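Local structure of glycosyl hydrolase BlGH5_18 (Bifidobacterium longum subsp. infantis, 7LQX) at residues 101-106 with 153-158; 62-67 with 271-276. The protein probably cleaves glycosidic bonds during the breakdown of N-glycans, as a glycoside hydrolase of family GH5, subfamily 18. One frame throughout, in Å; residues are numbered along the deposited sequence.

Contact 1. Residues 101-106 with 153-158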
loop_
_atom_site.group_PDB
_atom_site.type_symbol
_atom_site.label_atom_id
_atom_site.label_comp_id
_atom_site.label_asym_id
_atom_site.label_seq_id
_atom_site.Cartn_x
_atom_site.Cartn_y
_atom_site.Cartn_z
ATOM N N ALA A 101 -6.323 26.822 -3.914
ATOM C CA ALA A 101 -6.033 25.398 -3.908
ATOM C C ALA A 101 -7.303 24.604 -3.646
ATOM O O ALA A 101 -8.101 24.963 -2.776
ATOM C CB ALA A 101 -4.971 25.060 -2.856
ATOM N N TYR A 102 -7.491 23.552 -4.432
ATOM C CA TYR A 102 -8.521 22.536 -4.252
ATOM C C TYR A 102 -7.811 21.227 -3.930
ATOM O O TYR A 102 -6.789 20.908 -4.540
ATOM C CB TYR A 102 -9.342 22.406 -5.544
ATOM C CG TYR A 102 -10.117 23.662 -5.866
ATOM C CD1 TYR A 102 -9.501 24.732 -6.484
ATOM C CD2 TYR A 102 -11.449 23.793 -5.501
ATOM C CE1 TYR A 102 -10.190 25.900 -6.744
ATOM C CE2 TYR A 102 -12.153 24.958 -5.765
ATOM C CZ TYR A 102 -11.515 26.010 -6.388
ATOM O OH TYR A 102 -12.198 27.181 -6.648
ATOM N N VAL A 103 -8.307 20.483 -2.942
ATOM C CA VAL A 103 -7.618 19.290 -2.450
ATOM C C VAL A 103 -8.513 18.074 -2.653
ATOM O O VAL A 103 -9.702 18.117 -2.327
ATOM C CB VAL A 103 -7.264 19.444 -0.958
ATOM C CG1 VAL A 103 -6.607 18.181 -0.421
ATOM C CG2 VAL A 103 -6.366 20.638 -0.740
ATOM N N ASP A 104 -7.947 16.986 -3.178
ATOM C CA ASP A 104 -8.641 15.706 -3.256
ATOM C C ASP A 104 -8.229 14.871 -2.046
ATOM O O ASP A 104 -7.028 14.710 -1.792
ATOM C CB ASP A 104 -8.250 14.930 -4.515
ATOM C CG ASP A 104 -9.005 15.365 -5.751
ATOM O OD1 ASP A 104 -9.078 16.577 -6.032
ATOM O OD2 ASP A 104 -9.507 14.470 -6.468
ATOM N N VAL A 105 -9.203 14.299 -1.326
ATOM C CA VAL A 105 -8.879 13.703 -0.028
ATOM C C VAL A 105 -8.262 12.312 -0.168
ATOM O O VAL A 105 -7.230 12.037 0.452
ATOM C CB VAL A 105 -10.076 13.687 0.937
ATOM C CG1 VAL A 105 -9.668 13.022 2.262
ATOM C CG2 VAL A 105 -10.588 15.090 1.174
ATOM N N PHE A 106 -8.900 11.403 -0.930
ATOM C CA PHE A 106 -8.544 9.978 -0.930
ATOM C C PHE A 106 -7.935 9.542 -2.259
ATOM O O PHE A 106 -8.659 9.245 -3.213
ATOM C CB PHE A 106 -9.764 9.092 -0.641
ATOM C CG PHE A 106 -10.387 9.321 0.704
ATOM C CD1 PHE A 106 -9.787 8.843 1.853
ATOM C CD2 PHE A 106 -11.589 10.011 0.819
ATOM C CE1 PHE A 106 -10.371 9.057 3.094
ATOM C CE2 PHE A 106 -12.170 10.225 2.058
ATOM C CZ PHE A 106 -11.560 9.760 3.190
ATOM N N PRO A 153 -6.604 30.770 3.926
ATOM C CA PRO A 153 -7.440 31.563 3.008
ATOM C C PRO A 153 -7.433 31.071 1.571
ATOM O O PRO A 153 -8.419 31.284 0.851
ATOM C CB PRO A 153 -6.848 32.978 3.119
ATOM C CG PRO A 153 -6.196 33.007 4.462
ATOM C CD PRO A 153 -5.700 31.615 4.732
ATOM N N ALA A 154 -6.358 30.413 1.127
ATOM C CA ALA A 154 -6.275 29.965 -0.255
ATOM C C ALA A 154 -7.075 28.700 -0.512
ATOM O O ALA A 154 -7.286 28.347 -1.679
ATOM C CB ALA A 154 -4.822 29.686 -0.640
ATOM N N PHE A 155 -7.481 27.993 0.539
ATOM C CA PHE A 155 -8.205 26.738 0.385
ATOM C C PHE A 155 -9.638 27.014 -0.036
ATOM O O PHE A 155 -10.367 27.727 0.659
ATOM C CB PHE A 155 -8.201 25.993 1.715
ATOM C CG PHE A 155 -9.045 24.761 1.717
ATOM C CD1 PHE A 155 -8.682 23.679 0.952
ATOM C CD2 PHE A 155 -10.177 24.664 2.514
ATOM C CE1 PHE A 155 -9.447 22.533 0.951
ATOM C CE2 PHE A 155 -10.941 23.515 2.518
ATOM C CZ PHE A 155 -10.573 22.450 1.742
ATOM N N ARG A 156 -10.050 26.440 -1.164
ATOM C CA ARG A 156 -11.390 26.667 -1.679
ATOM C C ARG A 156 -12.335 25.499 -1.443
ATOM O O ARG A 156 -13.555 25.705 -1.447
ATOM C CB ARG A 156 -11.335 26.979 -3.180
ATOM C CG ARG A 156 -10.614 28.279 -3.525
ATOM C CD ARG A 156 -11.502 29.515 -3.392
ATOM N NE ARG A 156 -11.851 29.840 -2.010
ATOM C CZ ARG A 156 -11.013 30.382 -1.131
ATOM N NH1 ARG A 156 -9.763 30.643 -1.481
ATOM N NH2 ARG A 156 -11.423 30.644 0.105
ATOM N N GLY A 157 -11.826 24.304 -1.239
ATOM C CA GLY A 157 -12.697 23.161 -1.039
ATOM C C GLY A 157 -12.031 21.870 -1.441
ATOM O O GLY A 157 -10.854 21.814 -1.802
ATOM N N LEU A 158 -12.810 20.801 -1.380
ATOM C CA LEU A 158 -12.237 19.484 -1.580
ATOM C C LEU A 158 -13.134 18.611 -2.438
ATOM O O LEU A 158 -14.362 18.772 -2.481
ATOM C CB LEU A 158 -11.929 18.804 -0.238
ATOM C CG LEU A 158 -13.105 18.561 0.708
ATOM C CD1 LEU A 158 -13.891 17.335 0.289
ATOM C CD2 LEU A 158 -12.611 18.419 2.145
#
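Arg-156 lays the start of its side chain over one face of the Tyr-102 ring, its CB 3.7 Å from the ring centroid in a CH-pi contact displaced toward the rim. With CG anti to the carbonyl carbon (chi1 -65°), Tyr-102 swings its ring back across the neighbouring strand to receive it. Arginine suits the place because its long aliphatic stem covers the ring while its charged end turns off to the periphery: NH1 donates to Pro-153 O and also forms a salt bridge with Asp-100.

Three backbone hydrogen bonds join the two parallel segments, and pairing continues to Thr-159. Ala-101 N donates to Ala-154 O at 2.9 Å, Arg-156 N to Ala-101 O at 2.9 Å, and Val-103 N to Gly-157 O at 3.1 Å. Ala-101 faces Phe-155 and Val-103 faces Leu-158, so three residues of one strand lie against four of the other, a beta bulge that places Arg-156 and Gly-157 against Tyr-102. Gly-157 has backbone angles at which any CB would be jammed against the preceding carbonyl oxygen, so only glycine fits comfortably.

On the other face lie Ala-101, Val-103, Phe-155 and Leu-158. Val-103 CG2 meets the edge of the Phe-155 ring, 4.0 Å from its CE1. Helix 81-96 covers this layer through Val-87 and Val-91, so apolar residues, from alanine to phenylalanine, suit it, whereas Tyr-102 faces inward to Trp-273. Strand 62-65 continues the sheet beyond 101-104. Neighbouring parallel strands with helices packed outside them are typical of the (beta/alpha)8 barrel of family GH5, here its third and fourth strands.

Contact 2. Residues 62-67 with 271-276. With EDO (1,2-ethanediol), chain D.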
loop_
_atom_site.group_PDB
_atom_site.type_symbol
_atom_site.label_atom_id
_atom_site.label_comp_id
_atom_site.label_asym_id
_atom_site.label_seq_id
_atom_site.Cartn_x
_atom_site.Cartn_y
_atom_site.Cartn_z
ATOM N N HIS A 62 -5.335 28.687 -9.877
ATOM C CA HIS A 62 -5.537 27.646 -8.881
ATOM C C HIS A 62 -4.729 26.408 -9.224
ATOM O O HIS A 62 -4.286 26.213 -10.360
ATOM C CB HIS A 62 -7.019 27.252 -8.746
ATOM C CG HIS A 62 -7.555 26.494 -9.926
ATOM N ND1 HIS A 62 -8.088 27.123 -11.026
ATOM C CD2 HIS A 62 -7.636 25.164 -10.179
ATOM C CE1 HIS A 62 -8.474 26.214 -11.908
ATOM N NE2 HIS A 62 -8.212 25.018 -11.418
ATOM N N VAL A 63 -4.580 25.560 -8.208
ATOM C CA VAL A 63 -4.031 24.224 -8.336
ATOM C C VAL A 63 -4.979 23.229 -7.680
ATOM O O VAL A 63 -5.715 23.554 -6.744
ATOM C CB VAL A 63 -2.629 24.112 -7.693
ATOM C CG1 VAL A 63 -1.611 24.953 -8.449
ATOM C CG2 VAL A 63 -2.663 24.506 -6.220
ATOM N N ARG A 64 -4.953 21.998 -8.189
ATOM C CA ARG A 64 -5.572 20.834 -7.563
ATOM C C ARG A 64 -4.447 19.955 -7.035
ATOM O O ARG A 64 -3.489 19.675 -7.759
ATOM C CB ARG A 64 -6.439 20.090 -8.582
ATOM C CG ARG A 64 -7.161 18.861 -8.064
ATOM C CD ARG A 64 -8.216 18.398 -9.065
ATOM N NE ARG A 64 -8.723 17.073 -8.720
ATOM C CZ ARG A 64 -8.702 16.012 -9.524
ATOM N NH1 ARG A 64 -8.219 16.090 -10.757
ATOM N NH2 ARG A 64 -9.182 14.861 -9.085
ATOM N N VAL A 65 -4.534 19.563 -5.768
ATOM C CA VAL A 65 -3.436 18.843 -5.139
ATOM C C VAL A 65 -3.917 17.543 -4.519
ATOM O O VAL A 65 -5.076 17.403 -4.114
ATOM C CB VAL A 65 -2.681 19.711 -4.111
ATOM C CG1 VAL A 65 -2.218 21.004 -4.765
ATOM C CG2 VAL A 65 -3.561 19.997 -2.912
ATOM N N PHE A 66 -2.984 16.600 -4.426
ATOM C CA PHE A 66 -3.267 15.196 -4.163
ATOM C C PHE A 66 -2.394 14.595 -3.071
ATOM O O PHE A 66 -1.324 14.045 -3.360
ATOM C CB PHE A 66 -3.053 14.380 -5.444
ATOM C CG PHE A 66 -3.831 14.876 -6.625
ATOM C CD1 PHE A 66 -5.088 14.375 -6.879
ATOM C CD2 PHE A 66 -3.314 15.839 -7.468
ATOM C CE1 PHE A 66 -5.820 14.818 -7.958
ATOM C CE2 PHE A 66 -4.043 16.291 -8.561
ATOM C CZ PHE A 66 -5.294 15.775 -8.805
ATOM N N PRO A 67 -2.844 14.620 -1.816
ATOM C CA PRO A 67 -2.211 13.780 -0.791
ATOM C C PRO A 67 -2.473 12.307 -1.075
ATOM O O PRO A 67 -3.337 11.938 -1.874
ATOM C CB PRO A 67 -2.885 14.231 0.509
ATOM C CG PRO A 67 -4.215 14.750 0.071
ATOM C CD PRO A 67 -3.991 15.376 -1.273
ATOM N N PRO A 271 -22.419 24.763 -12.060
ATOM C CA PRO A 271 -21.131 24.865 -12.756
ATOM C C PRO A 271 -20.600 23.501 -13.162
ATOM O O PRO A 271 -20.772 22.507 -12.454
ATOM C CB PRO A 271 -20.207 25.525 -11.720
ATOM C CG PRO A 271 -21.133 26.139 -10.692
ATOM C CD PRO A 271 -22.316 25.209 -10.660
ATOM N N VAL A 272 -19.942 23.479 -14.316
ATOM C CA VAL A 272 -19.203 22.324 -14.807
ATOM C C VAL A 272 -17.717 22.648 -14.714
ATOM O O VAL A 272 -17.240 23.591 -15.351
ATOM C CB VAL A 272 -19.583 21.988 -16.256
ATOM C CG1 VAL A 272 -18.746 20.821 -16.746
ATOM C CG2 VAL A 272 -21.057 21.664 -16.362
ATOM N N TRP A 273 -16.974 21.855 -13.949
ATOM C CA TRP A 273 -15.529 22.009 -13.830
ATOM C C TRP A 273 -14.867 20.933 -14.686
ATOM O O TRP A 273 -14.991 19.744 -14.394
ATOM C CB TRP A 273 -15.119 21.873 -12.363
ATOM C CG TRP A 273 -13.659 22.107 -12.117
ATOM C CD1 TRP A 273 -12.743 22.552 -13.015
ATOM C CD2 TRP A 273 -12.951 21.918 -10.885
ATOM N NE1 TRP A 273 -11.501 22.639 -12.433
ATOM C CE2 TRP A 273 -11.606 22.271 -11.118
ATOM C CE3 TRP A 273 -13.324 21.501 -9.607
ATOM C CZ2 TRP A 273 -10.633 22.202 -10.125
ATOM C CZ3 TRP A 273 -12.366 21.445 -8.622
ATOM C CH2 TRP A 273 -11.030 21.789 -8.885
ATOM N N LEU A 274 -14.204 21.358 -15.759
ATOM C CA LEU A 274 -13.295 20.491 -16.507
ATOM C C LEU A 274 -12.059 20.334 -15.629
ATOM O O LEU A 274 -11.055 21.037 -15.772
ATOM C CB LEU A 274 -12.976 21.125 -17.843
ATOM C CG LEU A 274 -12.225 20.250 -18.835
ATOM C CD1 LEU A 274 -12.846 18.885 -19.010
ATOM C CD2 LEU A 274 -12.174 20.992 -20.171
ATOM N N GLN A 275 -12.176 19.414 -14.665
ATOM C CA GLN A 275 -11.195 19.266 -13.595
ATOM C C GLN A 275 -9.948 18.534 -14.055
ATOM O O GLN A 275 -8.890 18.702 -13.437
ATOM C CB GLN A 275 -11.884 18.561 -12.417
ATOM C CG GLN A 275 -11.049 18.461 -11.161
ATOM C CD GLN A 275 -11.732 17.688 -10.047
ATOM O OE1 GLN A 275 -11.958 18.213 -8.945
ATOM N NE2 GLN A 275 -12.062 16.458 -10.315
ATOM N N GLU A 276 -10.046 17.749 -15.125
ATOM C CA GLU A 276 -8.877 17.261 -15.821
ATOM C C GLU A 276 -9.104 17.302 -17.317
ATOM O O GLU A 276 -10.145 16.854 -17.804
ATOM C CB GLU A 276 -8.546 15.795 -15.507
ATOM C CG GLU A 276 -8.162 15.534 -14.093
ATOM C CD GLU A 276 -7.874 14.085 -13.812
ATOM O OE1 GLU A 276 -7.869 13.248 -14.748
ATOM O OE2 GLU A 276 -7.691 13.787 -12.613
HETATM C C1 EDO D . -5.644 11.395 -13.366
HETATM O O1 EDO D . -6.920 11.308 -12.729
HETATM C C2 EDO D . -4.619 10.701 -12.475
HETATM O O2 EDO D . -5.033 9.337 -12.287
#
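The Arg-64 guanidinium lies flat on the Gln-275 amide, the two planes only 4° apart, with Arg-64 NE 3.3 Å from Gln-275 CD. A flat amide suits this place, since it stacks while its N and O bond to His-232 and Thr-159. Against the opposite face of the guanidinium comes the edge of the Phe-66 ring, led by CE1. Arg-64 gets there extended, CG anti to the backbone N (chi1 -179°), long enough to cross the barrel interior. At the edge of the guanidinium, nearly in its plane, NH1 gives a straight bond of 3.0 Å to OE2 of Glu-276, a salt bridge on the anti lone pair of OE2. OE2 also accepts a hydrogen bond from O1 of an ethanediol, 2.6 Å away. Nearer the start of both strands, His-62 NE2 lies 3.9 Å from Trp-273 CZ2, the rings oblique, and both side chains bond to Thr-310.

A leucine in place of Arg-64 would probably leave Glu-276 and Asp-104 without the cation they share and the Gln-275 amide without the flat group stacked on it. Arg-64 at OE2 and Trp-234 at OE1 probably set the rotation of the carboxylate; the ethanediol merely occupies the neighbouring site.

Contacts 1 and 2 have centres 9 Å apart and meet because strands 62-65 and 100-104 are neighbours in the barrel sheet. Backbone pairing joins them, with Tyr-102 O 2.9 Å from Val-65 N, and on the helix-facing side Val-103 CG2 packs 3.6 Å from Val-65 CG2. Inside the barrel, Asp-104 OD2 forms a salt bridge with Arg-64 NH2 at 2.7 Å, so contact 1 supplies the second carboxylate to the arginine of contact 2. Glu-276 stands near the end of the seventh barrel strand, so it is probably the nucleophile, as in other GH5 enzymes; the ethanediol, probably from the crystallisation liquor and also bonded to Asn-162 and Ser-111, is consistent with a substrate pocket there.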